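Local structure of ferredoxin-thioredoxin reductase subunit A2, chloroplastic (Arabidopsis thaliana, 7C2B) at residues Arg39-Leu44 with Glu106-Asp111; Val46-Arg51 with Phe98-Lys103; Glu61-Asp66 with Lys83-Lys88. The protein probably serves as the variable subunit of ferredoxin-thioredoxin reductase, the enzyme that reduces chloroplast thioredoxins with electrons from reduced ferredoxin. All coordinates share one frame; numbering follows the deposited sequence.

Contact 1 of 3, residues Arg39-Leu44 with Glu106-Asp111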
loop_
_atom_site.group_PDB
_atom_site.type_symbol
_atom_site.label_atom_id
_atom_site.label_comp_id
_atom_site.label_asym_id
_atom_site.label_seq_id
_atom_site.Cartn_x
_atom_site.Cartn_y
_atom_site.Cartn_z
ATOM N N ARG B 39 -24.674 -7.041 -5.889
ATOM C CA ARG B 39 -24.568 -8.092 -4.884
ATOM C C ARG B 39 -23.094 -8.416 -4.683
ATOM O O ARG B 39 -22.355 -8.572 -5.660
ATOM C CB ARG B 39 -25.335 -9.347 -5.328
ATOM C CG ARG B 39 -25.301 -10.513 -4.342
ATOM C CD ARG B 39 -26.086 -11.718 -4.877
ATOM N NE ARG B 39 -27.495 -11.395 -5.107
ATOM C CZ ARG B 39 -28.062 -11.307 -6.310
ATOM N NH1 ARG B 39 -27.347 -11.519 -7.403
ATOM N NH2 ARG B 39 -29.346 -11.002 -6.420
ATOM N N VAL B 40 -22.665 -8.531 -3.425
ATOM C CA VAL B 40 -21.278 -8.890 -3.153
ATOM C C VAL B 40 -21.086 -10.371 -3.435
ATOM O O VAL B 40 -21.856 -11.215 -2.957
ATOM C CB VAL B 40 -20.897 -8.550 -1.703
ATOM C CG1 VAL B 40 -19.487 -9.036 -1.390
ATOM C CG2 VAL B 40 -21.003 -7.046 -1.464
ATOM N N THR B 41 -20.045 -10.701 -4.194
ATOM C CA THR B 41 -19.880 -12.047 -4.728
ATOM C C THR B 41 -18.706 -12.803 -4.128
ATOM O O THR B 41 -18.421 -13.924 -4.570
ATOM C CB THR B 41 -19.724 -11.986 -6.250
ATOM O OG1 THR B 41 -18.702 -11.041 -6.582
ATOM C CG2 THR B 41 -21.018 -11.530 -6.887
ATOM N N VAL B 42 -18.019 -12.227 -3.146
ATOM C CA VAL B 42 -16.832 -12.831 -2.542
ATOM C C VAL B 42 -16.913 -12.647 -1.036
ATOM O O VAL B 42 -17.617 -11.756 -0.543
ATOM C CB VAL B 42 -15.527 -12.205 -3.074
ATOM C CG1 VAL B 42 -15.372 -12.438 -4.589
ATOM C CG2 VAL B 42 -15.481 -10.718 -2.739
ATOM N N PRO B 43 -16.206 -13.487 -0.276
ATOM C CA PRO B 43 -16.127 -13.263 1.176
ATOM C C PRO B 43 -15.436 -11.944 1.476
ATOM O O PRO B 43 -14.397 -11.620 0.897
ATOM C CB PRO B 43 -15.307 -14.456 1.684
ATOM C CG PRO B 43 -15.448 -15.516 0.607
ATOM C CD PRO B 43 -15.554 -14.747 -0.685
ATOM N N LEU B 44 -16.026 -11.180 2.389
ATOM C CA LEU B 44 -15.510 -9.850 2.697
ATOM C C LEU B 44 -16.058 -9.436 4.056
ATOM O O LEU B 44 -17.265 -9.227 4.197
ATOM C CB LEU B 44 -15.911 -8.855 1.612
ATOM C CG LEU B 44 -15.704 -7.375 1.987
ATOM C CD1 LEU B 44 -14.249 -7.096 2.344
ATOM C CD2 LEU B 44 -16.165 -6.495 0.833
ATOM N N GLU B 106 -15.377 -7.699 -6.824
ATOM C CA GLU B 106 -15.999 -8.144 -5.586
ATOM C C GLU B 106 -17.520 -8.164 -5.653
ATOM O O GLU B 106 -18.165 -8.568 -4.681
ATOM C CB GLU B 106 -15.527 -7.251 -4.421
ATOM C CG GLU B 106 -14.018 -7.360 -4.225
ATOM C CD GLU B 106 -13.463 -6.407 -3.177
ATOM O OE1 GLU B 106 -14.030 -5.304 -2.996
ATOM O OE2 GLU B 106 -12.443 -6.766 -2.550
ATOM N N PHE B 107 -18.117 -7.733 -6.760
ATOM C CA PHE B 107 -19.569 -7.675 -6.827
ATOM C C PHE B 107 -20.019 -7.924 -8.261
ATOM O O PHE B 107 -19.223 -7.882 -9.202
ATOM C CB PHE B 107 -20.110 -6.328 -6.306
ATOM C CG PHE B 107 -19.681 -5.138 -7.127
ATOM C CD1 PHE B 107 -20.432 -4.723 -8.217
ATOM C CD2 PHE B 107 -18.530 -4.437 -6.806
ATOM C CE1 PHE B 107 -20.036 -3.644 -8.976
ATOM C CE2 PHE B 107 -18.124 -3.348 -7.557
ATOM C CZ PHE B 107 -18.879 -2.948 -8.645
ATOM N N GLU B 108 -21.319 -8.164 -8.412
ATOM C CA GLU B 108 -21.962 -8.299 -9.711
ATOM C C GLU B 108 -23.182 -7.387 -9.749
ATOM O O GLU B 108 -23.826 -7.140 -8.723
ATOM C CB GLU B 108 -22.379 -9.766 -9.981
ATOM C CG GLU B 108 -23.605 -10.204 -9.171
ATOM C CD GLU B 108 -23.803 -11.710 -9.128
ATOM O OE1 GLU B 108 -23.041 -12.441 -9.797
ATOM O OE2 GLU B 108 -24.726 -12.158 -8.414
ATOM N N LEU B 109 -23.483 -6.866 -10.938
ATOM C CA LEU B 109 -24.728 -6.131 -11.131
ATOM C C LEU B 109 -25.921 -7.062 -10.961
ATOM O O LEU B 109 -25.896 -8.218 -11.393
ATOM C CB LEU B 109 -24.763 -5.495 -12.520
ATOM C CG LEU B 109 -23.794 -4.345 -12.791
ATOM C CD1 LEU B 109 -23.980 -3.823 -14.205
ATOM C CD2 LEU B 109 -24.007 -3.245 -11.792
ATOM N N ILE B 110 -26.976 -6.556 -10.335
ATOM C CA ILE B 110 -28.167 -7.367 -10.093
ATOM C C ILE B 110 -29.119 -7.330 -11.284
ATOM O O ILE B 110 -29.523 -8.379 -11.792
ATOM C CB ILE B 110 -28.864 -6.905 -8.798
ATOM C CG1 ILE B 110 -28.112 -7.437 -7.579
ATOM C CG2 ILE B 110 -30.307 -7.387 -8.766
ATOM C CD1 ILE B 110 -28.701 -6.986 -6.272
ATOM N N ASP B 111 -29.463 -6.125 -11.740
ATOM C CA ASP B 111 -30.496 -5.880 -12.764
ATOM C C ASP B 111 -31.893 -6.160 -12.214
ATOM O O ASP B 111 -32.292 -7.316 -12.053
ATOM C CB ASP B 111 -30.255 -6.715 -14.032
ATOM C CG ASP B 111 -28.887 -6.469 -14.640
ATOM O OD1 ASP B 111 -28.549 -5.287 -14.855
ATOM O OD2 ASP B 111 -28.156 -7.450 -14.904
#
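Arg-39 runs alongside Glu-108, its partner in a short antiparallel pairing. CB lies near Ile-110 CG1. CG stands anti to the backbone N (chi1 -180°) and CD continues the extended line. Arg-39 CD comes within 3.8 Å of Glu-108 OE2, and the chain then bends at chi3 (-60°). This bend turns the guanidinium so that Arg-39 NH1 donates to Glu-108 OE2 at 2.9 Å, a salt bridge made on the anti lone pair of that oxygen. The oxygen lies in the guanidinium plane, while the carboxylate is turned almost perpendicular to it. Ile-110 CG1 covers one guanidinium face near its rim, and NH2 turns to a second salt bridge with Glu-61.

The two backbones pair through the same residues. Arg-39 and Glu-108 form a hydrogen-bonded pair, with Arg-39 N to Glu-108 O and Glu-108 N to Arg-39 O both 3.0 Å. Beyond the non-hydrogen-bonded pair Val-40 and Phe-107, Thr-41 N gives a nearly straight bond of 2.9 Å to Glu-106 O, from above the carbonyl plane. Thr-41 CG2 packs on the Glu-108 carboxylate at CD, 3.6 Å away. Val-42 CG2 rests on Glu-106 CB.

One arginine thus ties two acidic side chains from different strands. Its charge is probably well balanced, and the two salt bridges and the Ile-110 contact probably hold the guanidinium in place.

Contact 2 of 3, residues Val46-Arg51 with Phe98-Lys103; sequences VYHVVR and FFTHLK. With NO3 (nitrate ion), chain J.
Segment 46-51 leaves the short strand 45-46 at Val-46 and runs as a loop beside strand 94-102 without pairing with it, the CA atoms of Val-49 and Phe-98 being 6.5 Å apart. The polar link is made by His-48. Its CG sits between the backbone N and carbonyl carbon (chi1 64°), and the ring swings toward the strand. His-48 NE2 donates to Phe-99 O at 2.6 Å, nearly straight and almost along the C=O axis, with the oxygen in the ring plane. Thr-100 OG1 lies at the same ring edge, 3.5 Å from His-48 CE1, and gives a weak bond to Phe-99 O. An alanine here, in place of the histidine, would probably loosen the loop, because the one hydrogen bond between the two segments would be lost.

The rest is apolar. Val-49 CG2 lies over one face of the Phe-98 ring, 3.7 Å from its centroid, a CH-pi contact. Val-46 CG1 meets Thr-100 CG2 tip to tip at 3.9 Å. Further along the strand, His-101 NE2 makes a weak bond to a nitrate ion, while its ND1 bonds an acidic side chain of another protein chain. The arrangement is that of a loop laid over the edge strand of a small SH3-like beta fold, close to a subunit interface.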
loop_
_atom_site.group_PDB
_atom_site.type_symbol
_atom_site.label_atom_id
_atom_site.label_comp_id
_atom_site.label_asym_id
_atom_site.label_seq_id
_atom_site.Cartn_x
_atom_site.Cartn_y
_atom_site.Cartn_z
ATOM N N VAL B 46 -16.127 -6.613 7.116
ATOM C CA VAL B 46 -15.861 -5.202 7.366
ATOM C C VAL B 46 -16.083 -4.906 8.846
ATOM O O VAL B 46 -16.861 -5.577 9.536
ATOM C CB VAL B 46 -16.698 -4.248 6.466
ATOM C CG1 VAL B 46 -16.298 -4.412 4.977
ATOM C CG2 VAL B 46 -18.200 -4.436 6.652
ATOM N N TYR B 47 -15.392 -3.877 9.324
ATOM C CA TYR B 47 -15.243 -3.637 10.748
ATOM C C TYR B 47 -15.695 -2.253 11.185
ATOM O O TYR B 47 -15.626 -1.952 12.379
ATOM C CB TYR B 47 -13.776 -3.857 11.152
ATOM C CG TYR B 47 -13.323 -5.270 10.865
ATOM C CD1 TYR B 47 -13.592 -6.297 11.764
ATOM C CD2 TYR B 47 -12.661 -5.586 9.689
ATOM C CE1 TYR B 47 -13.203 -7.595 11.507
ATOM C CE2 TYR B 47 -12.271 -6.887 9.425
ATOM C CZ TYR B 47 -12.552 -7.886 10.345
ATOM O OH TYR B 47 -12.174 -9.184 10.091
ATOM N N HIS B 48 -16.170 -1.413 10.268
ATOM C CA HIS B 48 -16.467 -0.017 10.565
ATOM C C HIS B 48 -17.952 0.267 10.778
ATOM O O HIS B 48 -18.317 1.430 10.946
ATOM C CB HIS B 48 -15.954 0.875 9.430
ATOM C CG HIS B 48 -16.635 0.613 8.122
ATOM N ND1 HIS B 48 -16.652 -0.635 7.534
ATOM C CD2 HIS B 48 -17.355 1.421 7.314
ATOM C CE1 HIS B 48 -17.337 -0.577 6.407
ATOM N NE2 HIS B 48 -17.781 0.658 6.254
ATOM N N VAL B 49 -18.818 -0.743 10.750
ATOM C CA VAL B 49 -20.244 -0.476 10.876
ATOM C C VAL B 49 -20.550 -0.144 12.329
ATOM O O VAL B 49 -20.102 -0.842 13.246
ATOM C CB VAL B 49 -21.067 -1.668 10.364
ATOM C CG1 VAL B 49 -22.552 -1.388 10.495
ATOM C CG2 VAL B 49 -20.723 -1.934 8.916
ATOM N N VAL B 50 -21.283 0.948 12.547
ATOM C CA VAL B 50 -21.412 1.496 13.899
ATOM C C VAL B 50 -22.056 0.461 14.808
ATOM O O VAL B 50 -23.143 -0.051 14.516
ATOM C CB VAL B 50 -22.209 2.801 13.877
ATOM C CG1 VAL B 50 -22.528 3.248 15.298
ATOM C CG2 VAL B 50 -21.435 3.879 13.122
ATOM N N ARG B 51 -21.356 0.118 15.890
ATOM C CA ARG B 51 -21.823 -0.798 16.924
ATOM C C ARG B 51 -22.076 -2.204 16.384
ATOM O O ARG B 51 -22.799 -2.993 17.000
ATOM C CB ARG B 51 -23.077 -0.247 17.625
ATOM C CG ARG B 51 -22.778 0.848 18.653
ATOM C CD ARG B 51 -24.033 1.288 19.425
ATOM N NE ARG B 51 -25.067 1.841 18.548
ATOM C CZ ARG B 51 -25.084 3.097 18.103
ATOM N NH1 ARG B 51 -24.124 3.942 18.458
ATOM N NH2 ARG B 51 -26.061 3.510 17.302
ATOM N N PHE B 98 -25.070 1.691 5.957
ATOM C CA PHE B 98 -23.637 1.943 5.951
ATOM C C PHE B 98 -23.119 1.888 4.525
ATOM O O PHE B 98 -23.811 1.454 3.602
ATOM C CB PHE B 98 -22.866 0.949 6.842
ATOM C CG PHE B 98 -22.937 -0.492 6.382
ATOM C CD1 PHE B 98 -23.998 -1.302 6.757
ATOM C CD2 PHE B 98 -21.925 -1.044 5.597
ATOM C CE1 PHE B 98 -24.069 -2.630 6.350
ATOM C CE2 PHE B 98 -21.991 -2.368 5.181
ATOM C CZ PHE B 98 -23.061 -3.166 5.567
ATOM N N PHE B 99 -21.884 2.343 4.361
ATOM C CA PHE B 99 -21.188 2.304 3.087
ATOM C C PHE B 99 -19.960 1.420 3.215
ATOM O O PHE B 99 -19.366 1.309 4.292
ATOM C CB PHE B 99 -20.776 3.714 2.641
ATOM C CG PHE B 99 -21.924 4.683 2.602
ATOM C CD1 PHE B 99 -22.810 4.687 1.530
ATOM C CD2 PHE B 99 -22.136 5.567 3.649
ATOM C CE1 PHE B 99 -23.878 5.565 1.495
ATOM C CE2 PHE B 99 -23.215 6.450 3.624
ATOM C CZ PHE B 99 -24.084 6.448 2.543
ATOM N N THR B 100 -19.595 0.784 2.105
ATOM C CA THR B 100 -18.379 -0.006 2.013
ATOM C C THR B 100 -17.778 0.248 0.639
ATOM O O THR B 100 -18.507 0.326 -0.353
ATOM C CB THR B 100 -18.650 -1.513 2.213
ATOM O OG1 THR B 100 -19.029 -1.770 3.575
ATOM C CG2 THR B 100 -17.411 -2.332 1.889
ATOM N N HIS B 101 -16.460 0.401 0.586
ATOM C CA HIS B 101 -15.750 0.572 -0.677
ATOM C C HIS B 101 -15.402 -0.785 -1.278
ATOM O O HIS B 101 -14.847 -1.651 -0.589
ATOM C CB HIS B 101 -14.483 1.395 -0.452
ATOM C CG HIS B 101 -14.744 2.845 -0.190
ATOM N ND1 HIS B 101 -15.083 3.337 1.057
ATOM C CD2 HIS B 101 -14.693 3.916 -1.016
ATOM C CE1 HIS B 101 -15.231 4.647 0.981
ATOM N NE2 HIS B 101 -15.004 5.022 -0.267
ATOM N N LEU B 102 -15.722 -0.965 -2.566
ATOM C CA LEU B 102 -15.472 -2.218 -3.272
ATOM C C LEU B 102 -14.713 -1.953 -4.568
ATOM O O LEU B 102 -14.723 -0.842 -5.111
ATOM C CB LEU B 102 -16.778 -2.960 -3.626
ATOM C CG LEU B 102 -17.783 -3.265 -2.523
ATOM C CD1 LEU B 102 -18.933 -4.094 -3.110
ATOM C CD2 LEU B 102 -17.082 -4.027 -1.432
ATOM N N LYS B 103 -14.050 -2.991 -5.061
ATOM C CA LYS B 103 -13.540 -2.982 -6.426
ATOM C C LYS B 103 -14.363 -3.939 -7.274
ATOM O O LYS B 103 -15.156 -4.738 -6.763
ATOM C CB LYS B 103 -12.046 -3.335 -6.475
ATOM C CG LYS B 103 -11.646 -4.616 -5.768
ATOM C CD LYS B 103 -10.128 -4.750 -5.815
ATOM C CE LYS B 103 -9.630 -5.840 -4.895
ATOM N NZ LYS B 103 -10.131 -7.156 -5.337
HETATM N N NO3 J . -12.964 7.690 0.090
HETATM O O1 NO3 J . -11.782 8.110 0.280
HETATM O O2 NO3 J . -13.776 7.622 1.065
HETATM O O3 NO3 J . -13.330 7.342 -1.072
#

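Contact 3 of 3, residues Glu61-Asp66 with Lys83-Lys88; sequences EGFIKD and KVQFVK
Gln-85 lies alongside Phe-63, with its CB over one face of the Phe-63 ring. This is a CH-pi contact, 4.1 Å from Gln-85 CB to the Phe-63 ring centroid and offset toward the rim. The glutamine chain is extended, and its amide reaches the CE1 and CZ side of the ring with its plane 57° from the ring plane. The Phe-63 CG sits between the backbone N and the carbonyl carbon (chi1 72°), which lays the ring beside the glutamine. Lys-65 bends at chi2 (79°) and runs alongside Gln-85, so that its NZ makes a weak bond of 3.4 Å to Gln-85 OE1. Phe-99 of the next strand also packs on Lys-65 and Gln-85.

On the other face Ile-64 and Val-84 form a non-hydrogen-bonded pair. Val-84 CG1 approaches Phe-63 O at 3.4 Å. The Phe-86 ring lies beside the Glu-61 to Gly-62 backbone. Gly-62 CA lies close against Gln-85 O, at 3.1 Å, a CA-H...O contact.

Phe-63 and Gln-85 exchange backbone bonds in both directions, Gln-85 N to Phe-63 O being 2.8 Å. Past Ile-64 the register slips. Lys-83 O accepts from Lys-65 N at 2.6 Å and from Asp-66 N at 3.1 Å, while Lys-83 N returns a bond to Asp-66 O. At the far end a water bridges the strands. It donates to Glu-61 O and accepts from Val-87 N, at 2.8 Å from that nitrogen.

Lys-65 and Asp-66 together face Lys-83, which is a classic beta bulge. It shifts the register by one residue while the antiparallel pairing continues between two inner strands in the SH3-like sheet of this subunit.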
loop_
_atom_site.group_PDB
_atom_site.type_symbol
_atom_site.label_atom_id
_atom_site.label_comp_id
_atom_site.label_asym_id
_atom_site.label_seq_id
_atom_site.Cartn_x
_atom_site.Cartn_y
_atom_site.Cartn_z
ATOM N N GLU B 61 -26.897 -7.260 -0.689
ATOM C CA GLU B 61 -27.253 -6.448 -1.838
ATOM C C GLU B 61 -27.339 -4.983 -1.437
ATOM O O GLU B 61 -27.847 -4.645 -0.361
ATOM C CB GLU B 61 -28.576 -6.926 -2.439
ATOM C CG GLU B 61 -28.499 -8.376 -2.924
ATOM C CD GLU B 61 -29.823 -8.896 -3.437
ATOM O OE1 GLU B 61 -30.827 -8.158 -3.315
ATOM O OE2 GLU B 61 -29.857 -10.036 -3.963
ATOM N N GLY B 62 -26.821 -4.120 -2.302
ATOM C CA GLY B 62 -26.885 -2.692 -2.070
ATOM C C GLY B 62 -26.884 -1.950 -3.387
ATOM O O GLY B 62 -27.213 -2.536 -4.420
ATOM N N PHE B 63 -26.513 -0.677 -3.392
ATOM C CA PHE B 63 -26.434 0.030 -4.657
ATOM C C PHE B 63 -25.208 0.920 -4.669
ATOM O O PHE B 63 -24.734 1.373 -3.624
ATOM C CB PHE B 63 -27.716 0.847 -4.954
ATOM C CG PHE B 63 -27.899 2.073 -4.101
ATOM C CD1 PHE B 63 -28.624 2.005 -2.915
ATOM C CD2 PHE B 63 -27.405 3.305 -4.510
ATOM C CE1 PHE B 63 -28.824 3.128 -2.139
ATOM C CE2 PHE B 63 -27.596 4.437 -3.742
ATOM C CZ PHE B 63 -28.307 4.351 -2.543
ATOM N N ILE B 64 -24.691 1.157 -5.870
ATOM C CA ILE B 64 -23.479 1.954 -6.011
ATOM C C ILE B 64 -23.831 3.409 -5.729
ATOM O O ILE B 64 -24.597 4.035 -6.465
ATOM C CB ILE B 64 -22.848 1.780 -7.393
ATOM C CG1 ILE B 64 -22.316 0.352 -7.531
ATOM C CG2 ILE B 64 -21.753 2.820 -7.612
ATOM C CD1 ILE B 64 -22.001 -0.041 -8.962
ATOM N N LYS B 65 -23.269 3.942 -4.649
ATOM C CA LYS B 65 -23.486 5.327 -4.259
ATOM C C LYS B 65 -22.600 6.269 -5.056
ATOM O O LYS B 65 -23.036 7.352 -5.458
ATOM C CB LYS B 65 -23.210 5.482 -2.762
ATOM C CG LYS B 65 -23.583 6.841 -2.172
ATOM C CD LYS B 65 -25.088 6.915 -1.917
ATOM C CE LYS B 65 -25.473 8.241 -1.263
ATOM N NZ LYS B 65 -26.932 8.319 -0.989
ATOM N N ASP B 66 -21.351 5.877 -5.279
ATOM C CA ASP B 66 -20.418 6.732 -5.988
ATOM C C ASP B 66 -19.336 5.867 -6.602
ATOM O O ASP B 66 -19.094 4.734 -6.176
ATOM C CB ASP B 66 -19.788 7.788 -5.069
ATOM C CG ASP B 66 -19.488 9.092 -5.799
ATOM O OD1 ASP B 66 -19.527 9.100 -7.051
ATOM O OD2 ASP B 66 -19.226 10.113 -5.124
ATOM N N LYS B 83 -18.138 3.134 -4.061
ATOM C CA LYS B 83 -18.730 3.312 -2.742
ATOM C C LYS B 83 -20.151 2.769 -2.809
ATOM O O LYS B 83 -20.967 3.268 -3.586
ATOM C CB LYS B 83 -18.705 4.781 -2.323
ATOM C CG LYS B 83 -19.082 5.031 -0.858
ATOM C CD LYS B 83 -19.119 6.529 -0.572
ATOM C CE LYS B 83 -19.976 6.865 0.633
ATOM N NZ LYS B 83 -19.829 8.318 0.974
ATOM N N VAL B 84 -20.436 1.727 -2.029
ATOM C CA VAL B 84 -21.698 1.000 -2.121
ATOM C C VAL B 84 -22.477 1.192 -0.828
ATOM O O VAL B 84 -21.925 1.029 0.268
ATOM C CB VAL B 84 -21.465 -0.493 -2.404
ATOM C CG1 VAL B 84 -22.790 -1.219 -2.548
ATOM C CG2 VAL B 84 -20.623 -0.656 -3.654
ATOM N N GLN B 85 -23.764 1.522 -0.958
ATOM C CA GLN B 85 -24.636 1.694 0.198
ATOM C C GLN B 85 -25.358 0.389 0.498
ATOM O O GLN B 85 -25.967 -0.211 -0.394
ATOM C CB GLN B 85 -25.653 2.811 -0.041
ATOM C CG GLN B 85 -26.665 2.990 1.093
ATOM C CD GLN B 85 -27.514 4.234 0.901
ATOM O OE1 GLN B 85 -27.003 5.287 0.531
ATOM N NE2 GLN B 85 -28.816 4.111 1.128
ATOM N N PHE B 86 -25.275 -0.049 1.754
ATOM C CA PHE B 86 -25.954 -1.238 2.241
ATOM C C PHE B 86 -26.873 -0.842 3.385
ATOM O O PHE B 86 -26.632 0.145 4.077
ATOM C CB PHE B 86 -24.967 -2.300 2.755
ATOM C CG PHE B 86 -24.058 -2.859 1.697
ATOM C CD1 PHE B 86 -24.464 -3.929 0.911
ATOM C CD2 PHE B 86 -22.785 -2.337 1.508
ATOM C CE1 PHE B 86 -23.630 -4.453 -0.060
ATOM C CE2 PHE B 86 -21.945 -2.854 0.546
ATOM C CZ PHE B 86 -22.367 -3.921 -0.243
ATOM N N VAL B 87 -27.933 -1.616 3.572
ATOM C CA VAL B 87 -28.738 -1.573 4.786
ATOM C C VAL B 87 -28.816 -2.995 5.315
ATOM O O VAL B 87 -29.146 -3.916 4.561
ATOM C CB VAL B 87 -30.152 -1.010 4.542
ATOM C CG1 VAL B 87 -30.853 -0.772 5.881
ATOM C CG2 VAL B 87 -30.091 0.289 3.748
ATOM N N LYS B 88 -28.484 -3.183 6.591
ATOM C CA LYS B 88 -28.503 -4.504 7.207
ATOM C C LYS B 88 -29.414 -4.492 8.425
ATOM O O LYS B 88 -29.283 -3.629 9.302
ATOM C CB LYS B 88 -27.102 -4.960 7.616
ATOM C CG LYS B 88 -27.053 -6.416 8.062
ATOM C CD LYS B 88 -25.833 -6.695 8.922
ATOM C CE LYS B 88 -26.023 -7.958 9.737
ATOM N NZ LYS B 88 -26.120 -9.154 8.859
HETATM O O HOH W 1 -28.739 -3.207 1.420
#

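All three contacts meet on one five-stranded antiparallel sheet. Contact 3 joins two inner strands and lies nearest the chain centre. Contact 1 adds the edge strand 107-109 to strand 37-40, and contact 2 sets a loop against the opposite edge strand, 94-102. Contact 2 is the most buried; the other two are partly buried. Contacts 1 and 3 rest on backbone pairing, whereas contact 2 depends on a histidine and apolar packing. Val-40 packs on the Phe-86 ring and Phe-107 on Ile-64, joining contacts 1 and 3. Leu-102 packs on Leu-44, Val-40 and Phe-107, connecting contacts 1 and 2. Backbone pairing of Phe-98 with Phe-86 and Thr-100 with Val-84 links contacts 2 and 3.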